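Side-chain contacts in sulfite reductase [ferredoxin] (Mycobacterium tuberculosis, PDB 1ZJ8), which probably catalyses the six-electron reduction of sulfite to sulfide with electrons from ferredoxin, using a siroheme and a [4Fe-4S] cluster: residues A[50-54]-A[55-59]; A[73-77]-A[78-82]; A[121-124]-A[125-129]; A[200-203]-A[204-208]. All blocks are in the same frame, centred on the assembly; numbering follows the deposited sequence.

Interaction 1. Residues A[50-54]-A[55-59]; sequences RERIE and NIYAK
Asn-55 begins the second half of a continuous helix by giving its backbone N-H to Glu-51 O, the ordinary alpha-helical bond from residue i+4 back to residue i, while its side chain bends back over the same carbonyl, with CG 3.3 Å from Glu-51 O. One step on, the helix widens. Ile-56 N makes a weak bond to Arg-52 O, and the straighter bond to that oxygen comes from Tyr-57 N at 2.9 Å, five residues along instead of four. This i+5 bond is what marks a pi-type turn; the weak Ile-56 bond merely shares its acceptor.

The Tyr-57 side chain has CG beside its own backbone N (chi1 -57°), which swings the ring back along the preceding turn. Ile-53 CD1 meets the ring edge at 4.0 Å from Tyr-57 CD2, the two side chains crossing at about a right angle. Arg-52 instead runs alongside the tyrosine, its CB 3.9 Å from Tyr-57 CE2 and its guanidinium plane 37° from the ring plane; the polar ends of both converge on Asp-69. Ala-58 N keeps the i+5 spacing by bonding to Ile-53 O at 2.9 Å. Lys-59 curls back so that NZ reaches Asn-55 O at 3.2 Å, with CE passing near Glu-54 O.

Helix 49-60 lays Ile-53 and Ala-58 against helix 154-162, at Trp-158 and Pro-155, while Ile-53 also touches Phe-74 beyond helix 67-73.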
loop_
_atom_site.group_PDB
_atom_site.type_symbol
_atom_site.label_atom_id
_atom_site.label_comp_id
_atom_site.label_asym_id
_atom_site.label_seq_id
_atom_site.Cartn_x
_atom_site.Cartn_y
_atom_site.Cartn_z
ATOM N N ARG A 50 14.420 -18.106 9.214
ATOM C CA ARG A 50 13.270 -18.999 9.378
ATOM C C ARG A 50 13.590 -20.221 10.250
ATOM O O ARG A 50 12.758 -20.619 11.081
ATOM C CB ARG A 50 12.718 -19.443 8.021
ATOM C CG ARG A 50 11.199 -19.688 8.005
ATOM C CD ARG A 50 10.795 -20.516 6.779
ATOM N NE ARG A 50 9.455 -20.214 6.262
ATOM C CZ ARG A 50 8.367 -20.963 6.442
ATOM N NH1 ARG A 50 8.388 -22.061 7.195
ATOM N NH2 ARG A 50 7.220 -20.586 5.886
ATOM N N GLU A 51 14.791 -20.793 10.075
ATOM C CA GLU A 51 15.240 -21.949 10.889
ATOM C C GLU A 51 15.465 -21.523 12.346
ATOM O O GLU A 51 14.970 -22.168 13.274
ATOM C CB GLU A 51 16.521 -22.599 10.325
ATOM C CG GLU A 51 16.430 -23.140 8.873
ATOM C CD GLU A 51 15.446 -24.309 8.688
ATOM O OE1 GLU A 51 14.218 -24.062 8.659
ATOM O OE2 GLU A 51 15.905 -25.470 8.536
ATOM N N ARG A 52 16.196 -20.423 12.526
ATOM C CA ARG A 52 16.396 -19.827 13.855
ATOM C C ARG A 52 15.093 -19.472 14.580
ATOM O O ARG A 52 15.071 -19.446 15.818
ATOM C CB ARG A 52 17.286 -18.578 13.781
ATOM C CG ARG A 52 18.763 -18.879 13.819
ATOM C CD ARG A 52 19.558 -17.608 13.687
ATOM N NE ARG A 52 19.466 -17.040 12.341
ATOM C CZ ARG A 52 20.063 -15.911 11.958
ATOM N NH1 ARG A 52 20.800 -15.221 12.817
ATOM N NH2 ARG A 52 19.933 -15.465 10.710
ATOM N N ILE A 53 14.026 -19.183 13.829
ATOM C CA ILE A 53 12.707 -18.934 14.432
ATOM C C ILE A 53 12.159 -20.261 14.943
ATOM O O ILE A 53 11.759 -20.368 16.102
ATOM C CB ILE A 53 11.669 -18.347 13.426
ATOM C CG1 ILE A 53 12.154 -17.036 12.786
ATOM C CG2 ILE A 53 10.324 -18.131 14.098
ATOM C CD1 ILE A 53 12.098 -15.816 13.675
ATOM N N GLU A 54 12.152 -21.268 14.074
ATOM C CA GLU A 54 11.546 -22.561 14.409
ATOM C C GLU A 54 12.382 -23.364 15.399
ATOM O O GLU A 54 11.818 -24.130 16.186
ATOM C CB GLU A 54 11.324 -23.422 13.171
ATOM C CG GLU A 54 10.391 -22.831 12.137
ATOM C CD GLU A 54 10.757 -23.280 10.739
ATOM O OE1 GLU A 54 11.924 -23.680 10.545
ATOM O OE2 GLU A 54 9.890 -23.228 9.839
ATOM N N ASN A 55 13.709 -23.207 15.343
ATOM C CA ASN A 55 14.627 -23.909 16.261
ATOM C C ASN A 55 14.755 -23.195 17.604
ATOM O O ASN A 55 14.381 -23.736 18.643
ATOM C CB ASN A 55 16.031 -24.041 15.650
ATOM C CG ASN A 55 16.085 -24.998 14.466
ATOM O OD1 ASN A 55 15.149 -25.781 14.212
ATOM N ND2 ASN A 55 17.201 -24.948 13.733
ATOM N N ILE A 56 15.276 -21.970 17.558
ATOM C CA ILE A 56 15.590 -21.184 18.760
ATOM C C ILE A 56 14.392 -20.360 19.268
ATOM O O ILE A 56 13.706 -20.753 20.231
ATOM C CB ILE A 56 16.806 -20.192 18.509
ATOM C CG1 ILE A 56 18.030 -20.924 17.916
ATOM C CG2 ILE A 56 17.165 -19.428 19.789
ATOM C CD1 ILE A 56 18.474 -22.164 18.691
ATOM N N TYR A 57 14.131 -19.250 18.576
ATOM C CA TYR A 57 13.344 -18.143 19.116
ATOM C C TYR A 57 11.907 -18.503 19.509
ATOM O O TYR A 57 11.421 -18.040 20.542
ATOM C CB TYR A 57 13.338 -16.966 18.127
ATOM C CG TYR A 57 14.718 -16.424 17.740
ATOM C CD1 TYR A 57 15.712 -16.208 18.701
ATOM C CD2 TYR A 57 15.017 -16.097 16.410
ATOM C CE1 TYR A 57 16.982 -15.705 18.342
ATOM C CE2 TYR A 57 16.277 -15.588 16.041
ATOM C CZ TYR A 57 17.251 -15.388 17.016
ATOM O OH TYR A 57 18.489 -14.880 16.670
ATOM N N ALA A 58 11.237 -19.333 18.715
ATOM C CA ALA A 58 9.853 -19.715 19.002
ATOM C C ALA A 58 9.701 -20.478 20.319
ATOM O O ALA A 58 8.575 -20.724 20.763
ATOM C CB ALA A 58 9.283 -20.545 17.852
ATOM N N LYS A 59 10.824 -20.873 20.929
ATOM C CA LYS A 59 10.804 -21.583 22.216
ATOM C C LYS A 59 11.233 -20.699 23.380
ATOM O O LYS A 59 10.551 -20.650 24.399
ATOM C CB LYS A 59 11.671 -22.838 22.163
ATOM C CG LYS A 59 10.942 -24.058 21.611
ATOM C CD LYS A 59 10.740 -23.968 20.098
ATOM C CE LYS A 59 10.781 -25.346 19.449
ATOM N NZ LYS A 59 12.162 -25.919 19.458
#

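Interaction 2. Residues A[73-77]-A[78-82]; sequences RFRWW and GLYTQ. With SRM (siroheme), chain E.
Gly-78 N donates to Arg-75 O at 2.6 Å, a nearly straight bond (167° at the hydrogen) whose donor nonetheless stands well above the carbonyl plane. It closes the turn in which the short 3-10 segment 75-76 gives way to strand 79-83, with Gly-78 at positive phi. A weak bond from Leu-79 N to Phe-74 O follows, and the side chains of these two residues meet as well, Leu-79 CB lying 3.6 Å from Phe-74 CD2.

Beyond the turn the strand brings the Tyr-80 ring alongside Arg-75. The arginine is extended from CG to NE, which carries it across one face of the phenol ring: Arg-75 CD lies 4.0 Å from the centroid of the Tyr-80 ring, 26° off the normal, in a CH-pi contact. Farther out, Tyr-80 CE1 sits against a face of the guanidinium, 3.2 Å from Arg-75 NE, the two planes 27° apart. On the opposite face of the ring rests the siroheme methyl CMA, 3.5 Å above the plane and over its centre.

Tyr-80 CE2 is also joined covalently to Cys-172 SG, the Cys-Tyr thioether of this active site, and Arg-75 touches that cysteine too. Tied through one ring carbon and layered between arginine and cofactor, the modified tyrosine has little scope to turn, and its ring is kept at a set orientation between the arginine and the siroheme methyl.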
loop_
_atom_site.group_PDB
_atom_site.type_symbol
_atom_site.label_atom_id
_atom_site.label_comp_id
_atom_site.label_asym_id
_atom_site.label_seq_id
_atom_site.Cartn_x
_atom_site.Cartn_y
_atom_site.Cartn_z
ATOM N N ARG A 73 16.597 -8.878 10.095
ATOM C CA ARG A 73 16.394 -10.098 9.333
ATOM C C ARG A 73 14.968 -10.663 9.438
ATOM O O ARG A 73 14.513 -11.369 8.532
ATOM C CB ARG A 73 17.445 -11.123 9.756
ATOM C CG ARG A 73 18.420 -11.477 8.651
ATOM C CD ARG A 73 19.676 -12.249 9.135
ATOM N NE ARG A 73 20.833 -11.350 9.287
ATOM C CZ ARG A 73 21.635 -11.291 10.348
ATOM N NH1 ARG A 73 21.460 -12.106 11.384
ATOM N NH2 ARG A 73 22.630 -10.418 10.368
ATOM N N PHE A 74 14.276 -10.350 10.537
ATOM C CA PHE A 74 12.851 -10.725 10.736
ATOM C C PHE A 74 11.940 -10.207 9.622
ATOM O O PHE A 74 10.977 -10.860 9.227
ATOM C CB PHE A 74 12.326 -10.167 12.076
ATOM C CG PHE A 74 12.356 -11.152 13.217
ATOM C CD1 PHE A 74 13.496 -11.897 13.498
ATOM C CD2 PHE A 74 11.240 -11.309 14.043
ATOM C CE1 PHE A 74 13.519 -12.793 14.576
ATOM C CE2 PHE A 74 11.257 -12.211 15.126
ATOM C CZ PHE A 74 12.394 -12.946 15.388
ATOM N N ARG A 75 12.256 -9.023 9.129
ATOM C CA ARG A 75 11.449 -8.365 8.118
ATOM C C ARG A 75 11.318 -9.217 6.862
ATOM O O ARG A 75 10.260 -9.264 6.245
ATOM C CB ARG A 75 12.051 -7.006 7.798
ATOM C CG ARG A 75 12.068 -6.098 9.019
ATOM C CD ARG A 75 12.644 -4.768 8.685
ATOM N NE ARG A 75 12.544 -3.864 9.815
ATOM C CZ ARG A 75 12.857 -2.577 9.765
ATOM N NH1 ARG A 75 13.291 -2.027 8.637
ATOM N NH2 ARG A 75 12.731 -1.833 10.849
ATOM N N TRP A 76 12.366 -9.945 6.509
ATOM C CA TRP A 76 12.319 -10.806 5.331
ATOM C C TRP A 76 11.228 -11.854 5.438
ATOM O O TRP A 76 10.977 -12.572 4.461
ATOM C CB TRP A 76 13.668 -11.490 5.094
ATOM C CG TRP A 76 14.561 -10.710 4.218
ATOM C CD1 TRP A 76 14.876 -10.989 2.927
ATOM C CD2 TRP A 76 15.257 -9.498 4.556
ATOM N NE1 TRP A 76 15.736 -10.036 2.439
ATOM C CE2 TRP A 76 15.989 -9.113 3.420
ATOM C CE3 TRP A 76 15.345 -8.714 5.714
ATOM C CZ2 TRP A 76 16.790 -7.973 3.401
ATOM C CZ3 TRP A 76 16.142 -7.578 5.695
ATOM C CH2 TRP A 76 16.852 -7.218 4.548
ATOM N N TRP A 77 10.606 -11.955 6.615
ATOM C CA TRP A 77 9.430 -12.797 6.792
ATOM C C TRP A 77 8.203 -12.016 7.244
ATOM O O TRP A 77 7.242 -12.597 7.738
ATOM C CB TRP A 77 9.729 -13.938 7.760
ATOM C CG TRP A 77 10.713 -14.873 7.190
ATOM C CD1 TRP A 77 12.044 -14.875 7.416
ATOM C CD2 TRP A 77 10.458 -15.929 6.250
ATOM N NE1 TRP A 77 12.646 -15.869 6.693
ATOM C CE2 TRP A 77 11.697 -16.536 5.964
ATOM C CE3 TRP A 77 9.305 -16.424 5.630
ATOM C CZ2 TRP A 77 11.825 -17.623 5.082
ATOM C CZ3 TRP A 77 9.436 -17.502 4.746
ATOM C CH2 TRP A 77 10.696 -18.086 4.486
ATOM N N GLY A 78 8.214 -10.704 7.047
ATOM C CA GLY A 78 7.051 -9.885 7.378
ATOM C C GLY A 78 6.771 -9.736 8.871
ATOM O O GLY A 78 5.619 -9.475 9.262
ATOM N N LEU A 79 7.817 -9.890 9.697
ATOM C CA LEU A 79 7.720 -9.679 11.142
ATOM C C LEU A 79 8.409 -8.391 11.466
ATOM O O LEU A 79 9.614 -8.250 11.315
ATOM C CB LEU A 79 8.336 -10.818 11.925
ATOM C CG LEU A 79 7.453 -12.065 11.890
ATOM C CD1 LEU A 79 8.289 -13.318 12.109
ATOM C CD2 LEU A 79 6.308 -11.986 12.903
ATOM N N TYR A 80 7.595 -7.430 11.854
ATOM C CA TYR A 80 8.032 -6.103 12.211
ATOM C C TYR A 80 7.627 -5.969 13.708
ATOM O O TYR A 80 6.549 -6.399 14.132
ATOM C CB TYR A 80 7.325 -5.089 11.276
ATOM C CG TYR A 80 8.097 -4.449 10.092
ATOM C CD1 TYR A 80 8.917 -3.343 10.334
ATOM C CD2 TYR A 80 7.914 -4.855 8.715
ATOM C CE1 TYR A 80 9.592 -2.684 9.307
ATOM C CE2 TYR A 80 8.593 -4.162 7.672
ATOM C CZ TYR A 80 9.430 -3.094 7.993
ATOM O OH TYR A 80 10.106 -2.420 7.009
ATOM N N THR A 81 8.532 -5.431 14.512
ATOM C CA THR A 81 8.307 -5.217 15.944
ATOM C C THR A 81 7.195 -4.153 16.152
ATOM O O THR A 81 7.158 -3.166 15.412
ATOM C CB THR A 81 9.649 -4.764 16.573
ATOM O OG1 THR A 81 9.788 -5.319 17.887
ATOM C CG2 THR A 81 9.794 -3.236 16.572
ATOM N N GLN A 82 6.293 -4.322 17.123
ATOM C CA GLN A 82 5.238 -3.305 17.321
ATOM C C GLN A 82 5.524 -2.326 18.486
ATOM O O GLN A 82 6.328 -2.617 19.374
ATOM C CB GLN A 82 3.837 -3.953 17.415
ATOM C CG GLN A 82 3.441 -4.632 18.740
ATOM C CD GLN A 82 1.913 -4.888 18.863
ATOM O OE1 GLN A 82 1.312 -5.617 18.062
ATOM N NE2 GLN A 82 1.299 -4.297 19.891
HETATM FE FE SRM E . 4.756 1.429 4.761
HETATM C CHA SRM E . 7.280 1.639 7.054
HETATM C CHB SRM E . 2.595 0.739 7.225
HETATM C CHC SRM E . 2.366 1.185 2.566
HETATM C CHD SRM E . 6.154 4.038 2.978
HETATM N NA SRM E . 4.943 1.037 6.713
HETATM C C1A SRM E . 6.068 1.044 7.462
HETATM C C2A SRM E . 5.916 0.361 8.786
HETATM C CMA SRM E . 6.435 -1.041 8.689
HETATM C CDA SRM E . 6.502 1.154 9.921
HETATM C CEA SRM E . 7.815 0.747 10.511
HETATM O O3A SRM E . 8.819 0.767 9.792
HETATM O O4A SRM E . 7.900 0.390 11.695
HETATM C C3A SRM E . 4.432 0.379 8.928
HETATM C CAA SRM E . 3.852 -0.852 9.538
HETATM C CBA SRM E . 3.835 -0.534 11.010
HETATM C CCA SRM E . 2.687 -1.208 11.688
HETATM O O1A SRM E . 1.581 -1.248 11.107
HETATM O O2A SRM E . 2.881 -1.732 12.811
HETATM C C4A SRM E . 3.956 0.714 7.555
HETATM N NB SRM E . 2.870 0.887 4.880
HETATM C C1B SRM E . 2.105 0.585 5.931
HETATM C C2B SRM E . 0.735 0.066 5.595
HETATM C CMB SRM E . 0.263 -1.057 6.475
HETATM C CDB SRM E . -0.217 1.206 5.739
HETATM C CEB SRM E . -1.659 0.954 5.474
HETATM O O3B SRM E . -2.524 0.996 6.376
HETATM O O4B SRM E . -1.969 0.691 4.313
HETATM C C3B SRM E . 0.958 -0.287 4.140
HETATM C CAB SRM E . 1.493 -1.689 4.000
HETATM C CBB SRM E . 1.177 -2.279 2.660
HETATM C CCB SRM E . 1.917 -3.571 2.473
HETATM O O1B SRM E . 1.342 -4.650 2.593
HETATM O O2B SRM E . 3.105 -3.583 2.166
HETATM C C4B SRM E . 2.112 0.624 3.819
HETATM N NC SRM E . 4.286 2.473 3.204
HETATM C C1C SRM E . 3.356 2.117 2.295
HETATM C C2C SRM E . 3.237 3.012 1.240
HETATM C CDC SRM E . 2.176 3.119 0.197
HETATM C CEC SRM E . 2.247 2.336 -1.056
HETATM O O3C SRM E . 3.104 1.432 -1.183
HETATM O O4C SRM E . 1.430 2.651 -1.933
HETATM C C3C SRM E . 4.303 3.841 1.422
HETATM C CAC SRM E . 4.529 4.952 0.450
HETATM C CBC SRM E . 4.987 4.652 -0.961
HETATM C CCC SRM E . 6.483 4.395 -0.946
HETATM O O1C SRM E . 6.947 3.342 -0.431
HETATM O O2C SRM E . 7.216 5.288 -1.445
HETATM C C4C SRM E . 4.958 3.461 2.565
HETATM N ND SRM E . 6.553 2.362 4.791
HETATM C C1D SRM E . 6.795 3.489 4.103
HETATM C C2D SRM E . 7.882 4.159 4.695
HETATM C CAD SRM E . 8.818 5.058 3.906
HETATM C CBD SRM E . 10.053 4.458 3.309
HETATM C CCD SRM E . 10.981 5.218 2.406
HETATM O O1D SRM E . 11.067 4.822 1.222
HETATM O O2D SRM E . 11.637 6.210 2.824
HETATM C C3D SRM E . 8.283 3.385 5.770
HETATM C CDD SRM E . 9.638 3.442 6.420
HETATM C CED SRM E . 10.873 2.818 5.808
HETATM O O3D SRM E . 10.792 2.029 4.866
HETATM O O4D SRM E . 12.005 3.083 6.237
HETATM C C4D SRM E . 7.454 2.276 5.817
#

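Interaction 3. Residues A[121-124]-A[125-129]; sequences LRTL and GQIST
Gln-126 folds back over the preceding turn toward Arg-122. Its CB lies 3.6 Å from Arg-122 O, and CG, set beside the backbone N (chi1 -66°), comes closer to the same oxygen, at 3.3 Å. CD stays over that carbonyl, while OE1 remains 3.8 Å from Arg-122 O, with Thr-123 CA a little farther off. The amide nitrogen NE2 ends against the aliphatic part of the arginine, 3.3 Å from Arg-122 CG and also near CD, so this is contact with a hydrocarbon stem; the guanidinium itself goes to Asp-374. In the backbone, Gln-126 N bonds to Arg-122 O at 3.0 Å, and Ile-127 N to Thr-123 O at 2.9 Å, almost straight. Thr-123 CG2 and Ile-127 CD1 are 4.0 Å apart, the two side chains lying side by side. Thr-123 OG1 is bonded to Ala-119 O.

In this ferredoxin-like half domain, helix 118-131 packs Thr-123, Leu-124 and Ile-127 against helix 154-162, places Ile-127 and Ser-128 on Tyr-146 of strand 144-149, and turns Leu-121 and Arg-122 to helix 366-379.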
loop_
_atom_site.group_PDB
_atom_site.type_symbol
_atom_site.label_atom_id
_atom_site.label_comp_id
_atom_site.label_asym_id
_atom_site.label_seq_id
_atom_site.Cartn_x
_atom_site.Cartn_y
_atom_site.Cartn_z
ATOM N N LEU A 121 -9.393 -17.167 3.087
ATOM C CA LEU A 121 -9.963 -16.042 3.824
ATOM C C LEU A 121 -10.436 -16.487 5.220
ATOM O O LEU A 121 -10.285 -15.749 6.202
ATOM C CB LEU A 121 -11.121 -15.431 3.039
ATOM C CG LEU A 121 -11.665 -14.113 3.626
ATOM C CD1 LEU A 121 -10.716 -12.963 3.308
ATOM C CD2 LEU A 121 -13.105 -13.799 3.166
ATOM N N ARG A 122 -10.987 -17.698 5.302
ATOM C CA ARG A 122 -11.374 -18.287 6.580
ATOM C C ARG A 122 -10.179 -18.540 7.510
ATOM O O ARG A 122 -10.254 -18.284 8.726
ATOM C CB ARG A 122 -12.120 -19.582 6.341
ATOM C CG ARG A 122 -12.632 -20.207 7.614
ATOM C CD ARG A 122 -13.264 -21.543 7.330
ATOM N NE ARG A 122 -14.161 -21.492 6.179
ATOM C CZ ARG A 122 -15.374 -20.952 6.204
ATOM N NH1 ARG A 122 -15.849 -20.398 7.329
ATOM N NH2 ARG A 122 -16.119 -20.959 5.098
ATOM N N THR A 123 -9.092 -19.050 6.935
ATOM C CA THR A 123 -7.865 -19.307 7.675
ATOM C C THR A 123 -7.346 -17.985 8.259
ATOM O O THR A 123 -7.124 -17.882 9.459
ATOM C CB THR A 123 -6.809 -19.982 6.749
ATOM O OG1 THR A 123 -7.341 -21.214 6.217
ATOM C CG2 THR A 123 -5.466 -20.238 7.501
ATOM N N LEU A 124 -7.202 -16.975 7.409
ATOM C CA LEU A 124 -6.872 -15.631 7.856
ATOM C C LEU A 124 -7.733 -15.185 9.035
ATOM O O LEU A 124 -7.245 -14.566 9.977
ATOM C CB LEU A 124 -7.056 -14.650 6.702
ATOM C CG LEU A 124 -5.817 -14.390 5.851
ATOM C CD1 LEU A 124 -4.776 -15.521 5.921
ATOM C CD2 LEU A 124 -6.233 -14.140 4.393
ATOM N N GLY A 125 -9.015 -15.506 8.975
ATOM C CA GLY A 125 -9.942 -15.077 10.003
ATOM C C GLY A 125 -9.671 -15.742 11.329
ATOM O O GLY A 125 -9.704 -15.096 12.375
ATOM N N GLN A 126 -9.399 -17.041 11.269
ATOM C CA GLN A 126 -9.162 -17.853 12.460
ATOM C C GLN A 126 -7.811 -17.595 13.114
ATOM O O GLN A 126 -7.730 -17.527 14.341
ATOM C CB GLN A 126 -9.290 -19.308 12.084
ATOM C CG GLN A 126 -10.711 -19.657 11.673
ATOM C CD GLN A 126 -10.811 -20.955 10.926
ATOM O OE1 GLN A 126 -9.798 -21.573 10.571
ATOM N NE2 GLN A 126 -12.047 -21.387 10.678
ATOM N N ILE A 127 -6.766 -17.444 12.294
ATOM C CA ILE A 127 -5.463 -16.996 12.769
ATOM C C ILE A 127 -5.659 -15.738 13.626
ATOM O O ILE A 127 -5.148 -15.678 14.748
ATOM C CB ILE A 127 -4.450 -16.663 11.600
ATOM C CG1 ILE A 127 -4.226 -17.833 10.610
ATOM C CG2 ILE A 127 -3.108 -16.271 12.141
ATOM C CD1 ILE A 127 -4.341 -19.219 11.174
ATOM N N SER A 128 -6.397 -14.744 13.104
ATOM C CA SER A 128 -6.522 -13.433 13.767
ATOM C C SER A 128 -7.218 -13.574 15.112
ATOM O O SER A 128 -6.714 -13.079 16.142
ATOM C CB SER A 128 -7.308 -12.442 12.905
ATOM O OG SER A 128 -7.523 -11.195 13.571
ATOM N N THR A 129 -8.366 -14.255 15.091
ATOM C CA THR A 129 -9.206 -14.409 16.278
ATOM C C THR A 129 -8.423 -15.092 17.407
ATOM O O THR A 129 -8.548 -14.726 18.577
ATOM C CB THR A 129 -10.511 -15.226 15.958
ATOM O OG1 THR A 129 -11.152 -14.720 14.770
ATOM C CG2 THR A 129 -11.493 -15.154 17.111
#

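Interaction 4. Residues A[200-203]-A[204-208]; sequences EEIV and RRYIG
The carboxylate of Glu-201 lies at the edges of two guanidinium groups, those of Arg-204 and Arg-205. Its CD is in the plane of the Arg-204 guanidinium, yet the carboxylate is turned 68° out of that plane; against Arg-205 the turn is 35°. The ring of Tyr-206 carries Arg-205 CB over the centre of one face and meets Trp-281 of helix 277-291.

Two donors share Glu-201 OE1. Arg-204 NH2 gives a hydrogen bond to the syn lone pair of Glu-201 OE1 at 2.8 Å, whereas Arg-205 NH1 approaches OE1 of Glu-201 from above the carboxylate plane at 3.2 Å. Arg-204 NE adds a weak bond to OE2. Glu-201 gets there by bending at chi2 (-54°), lying alongside Arg-204, while Arg-205 crosses it obliquely and makes weak bonds from NE and NH2 to Tyr-206 OH. Two positive groups on one carboxylate would be expected to favour its ionised form.

On the less polar side, Ile-202 CG2 and Tyr-206 CD2 are 4.3 Å apart, as are Val-203 CG2 and Ile-207 CG1.

Such an i to i+3 and i+4 salt-bridge network along one helix face here decorates helix 196-206, the crossover of the beta-alpha-beta unit between parallel strands 176-181 and 219-224.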
loop_
_atom_site.group_PDB
_atom_site.type_symbol
_atom_site.label_atom_id
_atom_site.label_comp_id
_atom_site.label_asym_id
_atom_site.label_seq_id
_atom_site.Cartn_x
_atom_site.Cartn_y
_atom_site.Cartn_z
ATOM N N GLU A 200 1.801 -14.248 -11.116
ATOM C CA GLU A 200 1.953 -15.562 -10.572
ATOM C C GLU A 200 3.307 -16.127 -10.886
ATOM O O GLU A 200 3.930 -16.684 -9.997
ATOM C CB GLU A 200 0.826 -16.445 -11.074
ATOM C CG GLU A 200 -0.505 -16.049 -10.439
ATOM C CD GLU A 200 -1.610 -17.046 -10.734
ATOM O OE1 GLU A 200 -1.538 -17.753 -11.773
ATOM O OE2 GLU A 200 -2.558 -17.118 -9.927
ATOM N N GLU A 201 3.783 -15.945 -12.117
ATOM C CA GLU A 201 5.148 -16.369 -12.497
ATOM C C GLU A 201 6.252 -15.648 -11.707
ATOM O O GLU A 201 7.213 -16.276 -11.251
ATOM C CB GLU A 201 5.387 -16.163 -13.994
ATOM C CG GLU A 201 4.902 -17.289 -14.875
ATOM C CD GLU A 201 5.477 -18.606 -14.440
ATOM O OE1 GLU A 201 6.681 -18.635 -14.105
ATOM O OE2 GLU A 201 4.722 -19.611 -14.405
ATOM N N ILE A 202 6.115 -14.335 -11.541
ATOM C CA ILE A 202 7.108 -13.573 -10.798
ATOM C C ILE A 202 7.260 -14.127 -9.382
ATOM O O ILE A 202 8.374 -14.255 -8.874
ATOM C CB ILE A 202 6.762 -12.060 -10.769
ATOM C CG1 ILE A 202 7.150 -11.411 -12.101
ATOM C CG2 ILE A 202 7.437 -11.347 -9.551
ATOM C CD1 ILE A 202 6.509 -10.080 -12.331
ATOM N N VAL A 203 6.143 -14.455 -8.754
ATOM C CA VAL A 203 6.189 -15.003 -7.417
ATOM C C VAL A 203 6.914 -16.349 -7.436
ATOM O O VAL A 203 7.782 -16.596 -6.593
ATOM C CB VAL A 203 4.774 -15.097 -6.806
ATOM C CG1 VAL A 203 4.755 -16.011 -5.589
ATOM C CG2 VAL A 203 4.262 -13.693 -6.443
ATOM N N ARG A 204 6.585 -17.196 -8.413
ATOM C CA ARG A 204 7.130 -18.555 -8.478
ATOM C C ARG A 204 8.617 -18.592 -8.832
ATOM O O ARG A 204 9.387 -19.347 -8.242
ATOM C CB ARG A 204 6.360 -19.363 -9.497
ATOM C CG ARG A 204 6.667 -20.835 -9.442
ATOM C CD ARG A 204 5.888 -21.597 -10.488
ATOM N NE ARG A 204 6.317 -21.230 -11.841
ATOM C CZ ARG A 204 7.420 -21.673 -12.458
ATOM N NH1 ARG A 204 8.269 -22.519 -11.868
ATOM N NH2 ARG A 204 7.677 -21.260 -13.695
ATOM N N ARG A 205 9.022 -17.770 -9.789
ATOM C CA ARG A 205 10.418 -17.753 -10.209
ATOM C C ARG A 205 11.313 -17.055 -9.183
ATOM O O ARG A 205 12.318 -17.621 -8.786
ATOM C CB ARG A 205 10.600 -17.113 -11.603
ATOM C CG ARG A 205 9.610 -17.639 -12.664
ATOM C CD ARG A 205 10.277 -18.208 -13.919
ATOM N NE ARG A 205 10.657 -17.156 -14.868
ATOM C CZ ARG A 205 9.891 -16.683 -15.853
ATOM N NH1 ARG A 205 8.655 -17.142 -16.056
ATOM N NH2 ARG A 205 10.371 -15.730 -16.643
ATOM N N TYR A 206 10.939 -15.859 -8.734
ATOM C CA TYR A 206 11.889 -14.947 -8.066
ATOM C C TYR A 206 11.716 -14.792 -6.548
ATOM O O TYR A 206 12.706 -14.687 -5.808
ATOM C CB TYR A 206 11.859 -13.568 -8.770
ATOM C CG TYR A 206 11.962 -13.707 -10.284
ATOM C CD1 TYR A 206 13.129 -14.195 -10.881
ATOM C CD2 TYR A 206 10.869 -13.416 -11.114
ATOM C CE1 TYR A 206 13.220 -14.368 -12.265
ATOM C CE2 TYR A 206 10.951 -13.573 -12.513
ATOM C CZ TYR A 206 12.131 -14.052 -13.073
ATOM O OH TYR A 206 12.229 -14.212 -14.435
ATOM N N ILE A 207 10.475 -14.799 -6.081
ATOM C CA ILE A 207 10.184 -14.564 -4.671
ATOM C C ILE A 207 10.648 -15.729 -3.834
ATOM O O ILE A 207 10.320 -16.865 -4.120
ATOM C CB ILE A 207 8.659 -14.281 -4.438
ATOM C CG1 ILE A 207 8.282 -12.937 -5.087
ATOM C CG2 ILE A 207 8.273 -14.290 -2.933
ATOM C CD1 ILE A 207 9.221 -11.787 -4.750
ATOM N N GLY A 208 11.426 -15.409 -2.799
ATOM C CA GLY A 208 11.939 -16.385 -1.837
ATOM C C GLY A 208 13.330 -16.893 -2.174
ATOM O O GLY A 208 13.870 -17.703 -1.436
#

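How the interactions relate
Interactions 1 and 2 form one continuous patch: Ile-53 CD1 packs 3.4 Å from Phe-74 CZ, Arg-50 touches Trp-77, and Arg-52 NH1 and Arg-73 NH1, 3.5 Å apart, both lie beside the carboxylate of Asp-69. From there the chain leads inward to the cofactors. Interaction 2 alone contributes to the siroheme pocket, and the side chain of Tyr-80 is about 8 Å from the [4Fe-4S] cluster. The other two stand back: Leu-124 of interaction 3 and Ile-207 of interaction 4 each keep about 12 Å between side chain and siroheme, and the centres of these two contacts are 25 Å apart. Glu-170 is hydrogen-bonded through its backbone to Trp-76 and through OE1 to Gly-208 N, linking interactions 2 and 4.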